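Long-range contact in extracellular solute-binding protein, family 1 (PDB 6FTH), which probably binds human milk oligosaccharides outside the cell and delivers them to an ABC transporter for uptake: residues P198-K203 / A272-D277. Sequence-based numbering, arbitrary orientation.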
ATOM      1  N   PRO A 198      -5.477  10.444  23.399  1.00 13.94           N
ATOM      2  CA  PRO A 198      -4.485  11.367  22.842  1.00 15.45           C
ATOM      3  C   PRO A 198      -3.868  10.865  21.552  1.00 14.65           C
ATOM      4  O   PRO A 198      -3.819  11.611  20.571  1.00 13.63           O
ATOM      5  CB  PRO A 198      -3.487  11.521  23.988  1.00 13.35           C
ATOM      6  CG  PRO A 198      -4.329  11.289  25.212  1.00 15.10           C
ATOM      7  CD  PRO A 198      -5.224  10.187  24.828  1.00 16.60           C
ATOM      8  N   MET A 199      -3.389   9.628  21.546  1.00 14.60           N
ATOM      9  CA  MET A 199      -2.851   8.987  20.355  1.00 13.71           C
ATOM     10  C   MET A 199      -3.405   7.568  20.306  1.00 12.28           C
ATOM     11  O   MET A 199      -3.415   6.876  21.330  1.00 15.39           O
ATOM     12  CB  MET A 199      -1.319   8.963  20.415  1.00 14.21           C
ATOM     13  CG  MET A 199      -0.689   8.294  19.226  1.00 14.39           C
ATOM     14  SD  MET A 199       1.099   8.588  19.190  1.00 15.40           S
ATOM     15  CE  MET A 199       1.549   7.866  17.578  1.00 15.54           C
ATOM     16  N   ASN A 200      -3.879   7.151  19.129  1.00 13.05           N
ATOM     17  CA  ASN A 200      -4.373   5.805  18.903  1.00 13.40           C
ATOM     18  C   ASN A 200      -3.510   5.109  17.861  1.00 14.63           C
ATOM     19  O   ASN A 200      -3.197   5.692  16.816  1.00 15.64           O
ATOM     20  CB  ASN A 200      -5.831   5.806  18.469  1.00 15.00           C
ATOM     21  CG  ASN A 200      -6.576   4.600  18.996  1.00 19.21           C
ATOM     22  OD1 ASN A 200      -5.988   3.702  19.589  1.00 20.63           O
ATOM     23  ND2 ASN A 200      -7.862   4.553  18.740  1.00 19.47           N
ATOM     24  N   ILE A 201      -3.119   3.870  18.161  1.00 16.07           N
ATOM     25  CA  ILE A 201      -2.297   3.074  17.265  1.00 13.82           C
ATOM     26  C   ILE A 201      -2.964   1.720  17.059  1.00 15.26           C
ATOM     27  O   ILE A 201      -3.688   1.218  17.928  1.00 15.43           O
ATOM     28  CB  ILE A 201      -0.846   2.907  17.797  1.00 15.16           C
ATOM     29  CG1 ILE A 201      -0.830   2.344  19.224  1.00 13.71           C
ATOM     30  CG2 ILE A 201      -0.092   4.233  17.738  1.00 16.77           C
ATOM     31  CD1 ILE A 201       0.551   1.842  19.682  1.00 14.50           C
ATOM     32  N   ARG A 202      -2.711   1.136  15.895  1.00 13.61           N
ATOM     33  CA  ARG A 202      -3.174  -0.195  15.533  1.00 15.57           C
ATOM     34  C   ARG A 202      -2.382  -1.269  16.256  1.00 18.30           C
ATOM     35  O   ARG A 202      -1.202  -1.096  16.573  1.00 15.11           O
ATOM     36  CB  ARG A 202      -2.935  -0.437  14.042  1.00 17.82           C
ATOM     37  CG  ARG A 202      -3.929   0.256  13.123  1.00 19.40           C
ATOM     38  CD  ARG A 202      -3.683  -0.116  11.654  1.00 20.22           C
ATOM     39  NE  ARG A 202      -4.923  -0.018  10.872  1.00 21.48           N
ATOM     40  CZ  ARG A 202      -5.090  -0.497   9.643  1.00 27.32           C
ATOM     41  NH1 ARG A 202      -4.091  -1.100   9.007  1.00 21.28           N
ATOM     42  NH2 ARG A 202      -6.272  -0.376   9.049  1.00 26.38           N
ATOM     43  N   LYS A 203      -3.033  -2.413  16.468  1.00 15.79           N
ATOM     44  CA  LYS A 203      -2.335  -3.571  16.983  1.00 15.39           C
ATOM     45  C   LYS A 203      -1.346  -4.068  15.933  1.00 15.06           C
ATOM     46  O   LYS A 203      -1.385  -3.663  14.776  1.00 13.78           O
ATOM     47  CB  LYS A 203      -3.334  -4.685  17.334  1.00 15.20           C
ATOM     48  CG  LYS A 203      -4.008  -5.346  16.133  1.00 16.57           C
ATOM     49  CD  LYS A 203      -4.929  -6.512  16.572  1.00 18.15           C
ATOM     50  CE  LYS A 203      -4.172  -7.719  17.068  1.00 27.88           C
ATOM     51  NZ  LYS A 203      -3.403  -8.387  15.968  1.00 34.52           N
ATOM     52  N   ALA A 272      -3.197  -3.348  21.955  1.00 16.00           N
ATOM     53  CA  ALA A 272      -2.619  -4.529  21.324  1.00 17.70           C
ATOM     54  C   ALA A 272      -3.648  -5.583  20.947  1.00 19.95           C
ATOM     55  O   ALA A 272      -3.322  -6.492  20.169  1.00 20.16           O
ATOM     56  CB  ALA A 272      -1.581  -5.169  22.255  1.00 17.78           C
ATOM     57  N   THR A 273      -4.870  -5.495  21.471  1.00 19.93           N
ATOM     58  CA  THR A 273      -5.902  -6.480  21.182  1.00 20.48           C
ATOM     59  C   THR A 273      -7.086  -5.914  20.421  1.00 24.99           C
ATOM     60  O   THR A 273      -7.946  -6.692  19.987  1.00 25.50           O
ATOM     61  CB  THR A 273      -6.395  -7.163  22.475  1.00 22.36           C
ATOM     62  OG1 THR A 273      -6.787  -6.182  23.446  1.00 25.69           O
ATOM     63  CG2 THR A 273      -5.303  -8.050  23.057  1.00 23.14           C
ATOM     64  N   LYS A 274      -7.137  -4.602  20.218  1.00 23.22           N
ATOM     65  CA  LYS A 274      -8.246  -3.980  19.504  1.00 23.37           C
ATOM     66  C   LYS A 274      -8.174  -4.352  18.028  1.00 25.67           C
ATOM     67  O   LYS A 274      -7.101  -4.330  17.425  1.00 22.05           O
ATOM     68  CB  LYS A 274      -8.134  -2.454  19.636  1.00 23.80           C
ATOM     69  CG  LYS A 274      -8.397  -1.908  21.030  1.00 30.76           C
ATOM     70  CD  LYS A 274      -9.842  -1.391  21.172  1.00 34.29           C
ATOM     71  CE  LYS A 274     -10.042  -0.043  20.471  1.00 34.48           C
ATOM     72  NZ  LYS A 274      -9.306   1.069  21.165  1.00 27.39           N
ATOM     73  N   THR A 275      -9.316  -4.672  17.422  1.00 21.99           N
ATOM     74  CA  THR A 275      -9.324  -4.921  15.982  1.00 24.42           C
ATOM     75  C   THR A 275      -9.010  -3.629  15.230  1.00 21.53           C
ATOM     76  O   THR A 275      -9.246  -2.527  15.733  1.00 20.25           O
ATOM     77  CB  THR A 275     -10.696  -5.426  15.525  1.00 26.65           C
ATOM     78  OG1 THR A 275     -11.648  -4.360  15.613  1.00 28.89           O
ATOM     79  CG2 THR A 275     -11.168  -6.606  16.388  1.00 27.67           C
ATOM     80  N   PHE A 276      -8.484  -3.764  14.006  1.00 23.48           N
ATOM     81  CA  PHE A 276      -8.287  -2.578  13.180  1.00 21.86           C
ATOM     82  C   PHE A 276      -9.594  -1.815  13.001  1.00 25.93           C
ATOM     83  O   PHE A 276      -9.602  -0.577  12.995  1.00 21.38           O
ATOM     84  CB  PHE A 276      -7.710  -2.946  11.807  1.00 21.99           C
ATOM     85  CG  PHE A 276      -6.271  -3.385  11.834  1.00 23.43           C
ATOM     86  CD1 PHE A 276      -5.547  -3.383  13.005  1.00 21.45           C
ATOM     87  CD2 PHE A 276      -5.642  -3.781  10.669  1.00 28.15           C
ATOM     88  CE1 PHE A 276      -4.219  -3.796  13.030  1.00 22.32           C
ATOM     89  CE2 PHE A 276      -4.308  -4.179  10.685  1.00 30.26           C
ATOM     90  CZ  PHE A 276      -3.607  -4.185  11.879  1.00 21.20           C
ATOM     91  N   ASP A 277     -10.713  -2.534  12.843  1.00 26.42           N
ATOM     92  CA  ASP A 277     -12.005  -1.862  12.692  1.00 27.28           C
ATOM     93  C   ASP A 277     -12.369  -1.076  13.949  1.00 22.66           C
ATOM     94  O   ASP A 277     -12.837   0.065  13.876  1.00 24.15           O
ATOM     95  CB  ASP A 277     -13.092  -2.893  12.360  1.00 33.82           C
ATOM     96  CG  ASP A 277     -12.957  -3.481  10.951  1.00 38.47           C
ATOM     97  OD1 ASP A 277     -12.243  -2.898  10.115  1.00 40.35           O
ATOM     98  OD2 ASP A 277     -13.582  -4.531  10.674  1.00 40.23           O
TER
HETATM   99  O   HOH W   1      -6.705   1.096  20.162  1.00 24.24           O
HETATM  100  O   HOH W   2      -7.225   0.943  12.127  1.00 27.57           O
HETATM  101  O   HOH W   3      -5.958  -2.149  16.278  1.00 18.61           O
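Arg-202 lays its guanidinium flat over one face of the Phe-276 ring. The planes are 13° apart, and Arg-202 CZ lies 4.0 Å from the centroid of the Phe-276 ring, a cation-pi contact. Arg-202 CD sits over the ring centre as a CH-pi contact. The Arg-202 side chain runs extended (chi2 -176°), which carries CD and the guanidinium across one face. At the ring edge, Lys-203 O lies in plane, 3.3 Å from Phe-276 CE1. Lys-203 CG packs 3.5 Å from Phe-276 CE1, and Lys-203 CD meets Lys-274 O at 3.2 Å. Lys-203 CB and CE both pack against Ala-272 O, the side chain bending at chi3 (-71°).

Three waters join the polar groups. One accepts from Arg-202 NE, in plane at the guanidinium edge, and donates to Phe-276 O; Arg-202 NH1 also bonds weakly to Tyr-210 O. Another links Lys-203 N to Lys-274 O. The third bridges Lys-274 NZ and Asn-200 OD1. Farther out, Asp-282 forms a salt bridge with Lys-274, and Asn-200 ND2 bonds to Gln-283 and Asp-282. An alanine in place of Arg-202 would probably uncover most of this ring face and leave the water at Phe-276 O without its donor at NE. Stacking, methylene packing and single-water bridges, rather than direct polar bonds, thus join the loop after strand 197-199 to the loop and first turn of helix 276-284.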